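Local coordinates for putative enoyl-CoA hydratase/isomerase (Mycobacterium abscessus, PDB 4MI2), which is a putative enoyl-CoA hydratase/isomerase of the crotonase family that probably isomerises 2-(1,2-epoxy-1,2-dihydrophenyl)acetyl-CoA in phenylacetate degradation, at the interface of chains A and B. Sequence-based numbering; all coordinates share one arbitrary frame. Chains: chain A/B, Putative enoyl-CoA hydratase/isomerase.

The interface of chains A and B. Residues chain A 240-241, 244-245; chain B 82-86, 89, 146.
A:Gln241, near the C-terminal end of helix 229-244, reaches B:Met86 and the 3-10 helix 82-84 before it. Its CG stands anti to the backbone N (chi1 -165°), which turns the chain outward from the helix, and a bend at chi2 brings the amide against B:Ala83 and B:His84. From its root outward, the alpha carbon lies against CB of B:Met86, CG passes 3.6 Å from the carbonyl O of B:Ala83, and CD lies 3.4 Å from that same O. At the tip, NE2 turns toward CA of B:His84 (3.8 Å), while OE1 accepts a hydrogen bond from the backbone N of B:Met86 (3.0 Å); the donor lies in the carbonyl plane, with a C=O...N angle of 155°. The same OE1 is 2.7 Å from the O of water 1, which also binds the main-chain O of A:Gln241 and, at 2.9 Å, that of B:Pro82. Glutamine suits this place because its chain is long enough to carry a neutral amide to the backbone of chain B, where the carbonyl O accepts an N-H. B:Met86 in turn packs on chain A: its flexible thioether chain, bent at chi2 and chi3, carries CE to within 4.0 Å of CB of A:Gln240, while CG packs against CA of A:Gly244. Having no side chain, A:Gly244 also admits CD2 of B:Leu146 close to its backbone N. The side chain of A:Gln240 crosses B:Leu146 at about a right angle, OE1 lying 3.6 Å from the leucine CB. Beyond the helix end, the small methyl of A:Ala245 fits against B:Ala83. Together these contacts dock the helix end onto the neighbouring subunit, plausibly supporting the trimer of the deposited assembly.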
ATOM      1  N   GLN A 240     -17.040 -18.184   2.697  1.00 15.55           N
ATOM      2  CA  GLN A 240     -18.046 -18.033   3.745  1.00 15.66           C
ATOM      3  C   GLN A 240     -19.023 -19.210   3.729  1.00 16.01           C
ATOM      4  O   GLN A 240     -19.453 -19.662   4.780  1.00 16.05           O
ATOM      5  CB  GLN A 240     -18.817 -16.712   3.600  1.00 15.57           C
ATOM      6  CG  GLN A 240     -17.988 -15.450   3.790  1.00 15.41           C
ATOM      7  CD  GLN A 240     -17.476 -15.249   5.204  1.00 15.19           C
ATOM      8  OE1 GLN A 240     -16.643 -16.002   5.689  1.00 15.05           O
ATOM      9  NE2 GLN A 240     -17.947 -14.203   5.853  1.00 15.25           N
ATOM     10  N   GLN A 241     -19.367 -19.703   2.542  1.00 16.42           N
ATOM     11  CA  GLN A 241     -20.274 -20.857   2.438  1.00 16.88           C
ATOM     12  C   GLN A 241     -19.639 -22.102   3.055  1.00 16.77           C
ATOM     13  O   GLN A 241     -20.298 -22.830   3.789  1.00 16.84           O
ATOM     14  CB  GLN A 241     -20.696 -21.126   0.985  1.00 17.33           C
ATOM     15  CG  GLN A 241     -21.897 -22.066   0.844  1.00 17.95           C
ATOM     16  CD  GLN A 241     -23.250 -21.381   1.133  1.00 18.33           C
ATOM     17  OE1 GLN A 241     -23.548 -20.983   2.278  1.00 18.23           O
ATOM     18  NE2 GLN A 241     -24.089 -21.268   0.093  1.00 18.68           N
ATOM     19  N   GLY A 244     -19.564 -21.408   6.907  1.00 16.64           N
ATOM     20  CA  GLY A 244     -20.921 -21.446   7.455  1.00 17.06           C
ATOM     21  C   GLY A 244     -21.367 -22.859   7.823  1.00 17.49           C
ATOM     22  O   GLY A 244     -22.145 -23.049   8.764  1.00 17.54           O
ATOM     23  N   ALA A 245     -20.862 -23.843   7.078  1.00 17.83           N
ATOM     24  CA  ALA A 245     -21.166 -25.263   7.314  1.00 18.46           C
ATOM     25  C   ALA A 245     -20.179 -25.942   8.276  1.00 18.61           C
ATOM     26  O   ALA A 245     -20.364 -27.108   8.620  1.00 19.01           O
ATOM     27  CB  ALA A 245     -21.187 -26.014   5.982  1.00 18.65           C
TER
ATOM     28  N   PRO B  82     -27.522 -25.512   7.422  1.00 27.65           N
ATOM     29  CA  PRO B  82     -26.163 -24.990   7.629  1.00 26.64           C
ATOM     30  C   PRO B  82     -25.324 -24.901   6.358  1.00 25.61           C
ATOM     31  O   PRO B  82     -24.547 -23.955   6.201  1.00 25.00           O
ATOM     32  CB  PRO B  82     -25.525 -25.981   8.623  1.00 26.88           C
ATOM     33  CG  PRO B  82     -26.475 -27.123   8.753  1.00 27.77           C
ATOM     34  CD  PRO B  82     -27.829 -26.635   8.329  1.00 28.09           C
ATOM     35  N   ALA B  83     -25.491 -25.870   5.462  1.00 25.01           N
ATOM     36  CA  ALA B  83     -24.727 -25.920   4.214  1.00 24.27           C
ATOM     37  C   ALA B  83     -24.935 -24.691   3.324  1.00 23.71           C
ATOM     38  O   ALA B  83     -24.065 -24.349   2.524  1.00 23.62           O
ATOM     39  CB  ALA B  83     -25.078 -27.182   3.444  1.00 24.66           C
ATOM     40  N   HIS B  84     -26.090 -24.044   3.451  1.00 23.36           N
ATOM     41  CA  HIS B  84     -26.416 -22.886   2.630  1.00 22.92           C
ATOM     42  C   HIS B  84     -26.690 -21.619   3.445  1.00 22.09           C
ATOM     43  O   HIS B  84     -27.251 -20.657   2.927  1.00 21.82           O
ATOM     44  CB  HIS B  84     -27.602 -23.230   1.735  1.00 23.62           C
ATOM     45  CG  HIS B  84     -27.357 -24.423   0.864  1.00 24.27           C
ATOM     46  ND1 HIS B  84     -28.070 -25.596   0.982  1.00 25.06           N
ATOM     47  CD2 HIS B  84     -26.460 -24.629  -0.127  1.00 24.45           C
ATOM     48  CE1 HIS B  84     -27.626 -26.472   0.098  1.00 25.34           C
ATOM     49  NE2 HIS B  84     -26.649 -25.909  -0.586  1.00 25.16           N
ATOM     50  N   ALA B  85     -26.242 -21.597   4.698  1.00 21.58           N
ATOM     51  CA  ALA B  85     -26.548 -20.475   5.598  1.00 21.41           C
ATOM     52  C   ALA B  85     -25.948 -19.144   5.146  1.00 21.04           C
ATOM     53  O   ALA B  85     -26.424 -18.090   5.562  1.00 21.01           O
ATOM     54  CB  ALA B  85     -26.103 -20.785   7.022  1.00 21.29           C
ATOM     55  N   MET B  86     -24.910 -19.189   4.308  1.00 20.73           N
ATOM     56  CA  MET B  86     -24.268 -17.973   3.826  1.00 20.37           C
ATOM     57  C   MET B  86     -24.660 -17.592   2.407  1.00 20.12           C
ATOM     58  O   MET B  86     -23.999 -16.751   1.808  1.00 19.92           O
ATOM     59  CB  MET B  86     -22.744 -18.081   3.952  1.00 20.39           C
ATOM     60  CG  MET B  86     -22.258 -18.279   5.380  1.00 20.52           C
ATOM     61  SD  MET B  86     -22.807 -16.998   6.535  1.00 21.18           S
ATOM     62  CE  MET B  86     -21.647 -15.674   6.201  1.00 20.75           C
ATOM     63  N   VAL B  89     -24.600 -13.868   1.228  1.00 18.71           N
ATOM     64  CA  VAL B  89     -23.403 -13.182   0.725  1.00 18.79           C
ATOM     65  C   VAL B  89     -23.514 -12.985  -0.787  1.00 19.54           C
ATOM     66  O   VAL B  89     -23.265 -11.899  -1.314  1.00 19.28           O
ATOM     67  CB  VAL B  89     -22.088 -13.938   1.066  1.00 18.52           C
ATOM     68  CG1 VAL B  89     -20.881 -13.184   0.524  1.00 18.30           C
ATOM     69  CG2 VAL B  89     -21.942 -14.119   2.574  1.00 18.40           C
ATOM     70  N   LEU B 146     -16.015 -17.430  10.845  1.00 15.28           N
ATOM     71  CA  LEU B 146     -16.125 -17.091   9.437  1.00 14.92           C
ATOM     72  C   LEU B 146     -14.826 -16.397   9.013  1.00 14.70           C
ATOM     73  O   LEU B 146     -13.925 -16.208   9.837  1.00 14.71           O
ATOM     74  CB  LEU B 146     -17.354 -16.211   9.208  1.00 14.88           C
ATOM     75  CG  LEU B 146     -18.697 -16.889   9.557  1.00 15.09           C
ATOM     76  CD1 LEU B 146     -19.867 -15.904   9.530  1.00 15.07           C
ATOM     77  CD2 LEU B 146     -18.972 -18.077   8.633  1.00 15.14           C
TER
HETATM   78  O   HOH W   1     -22.977 -21.986   4.761  1.00 22.49           O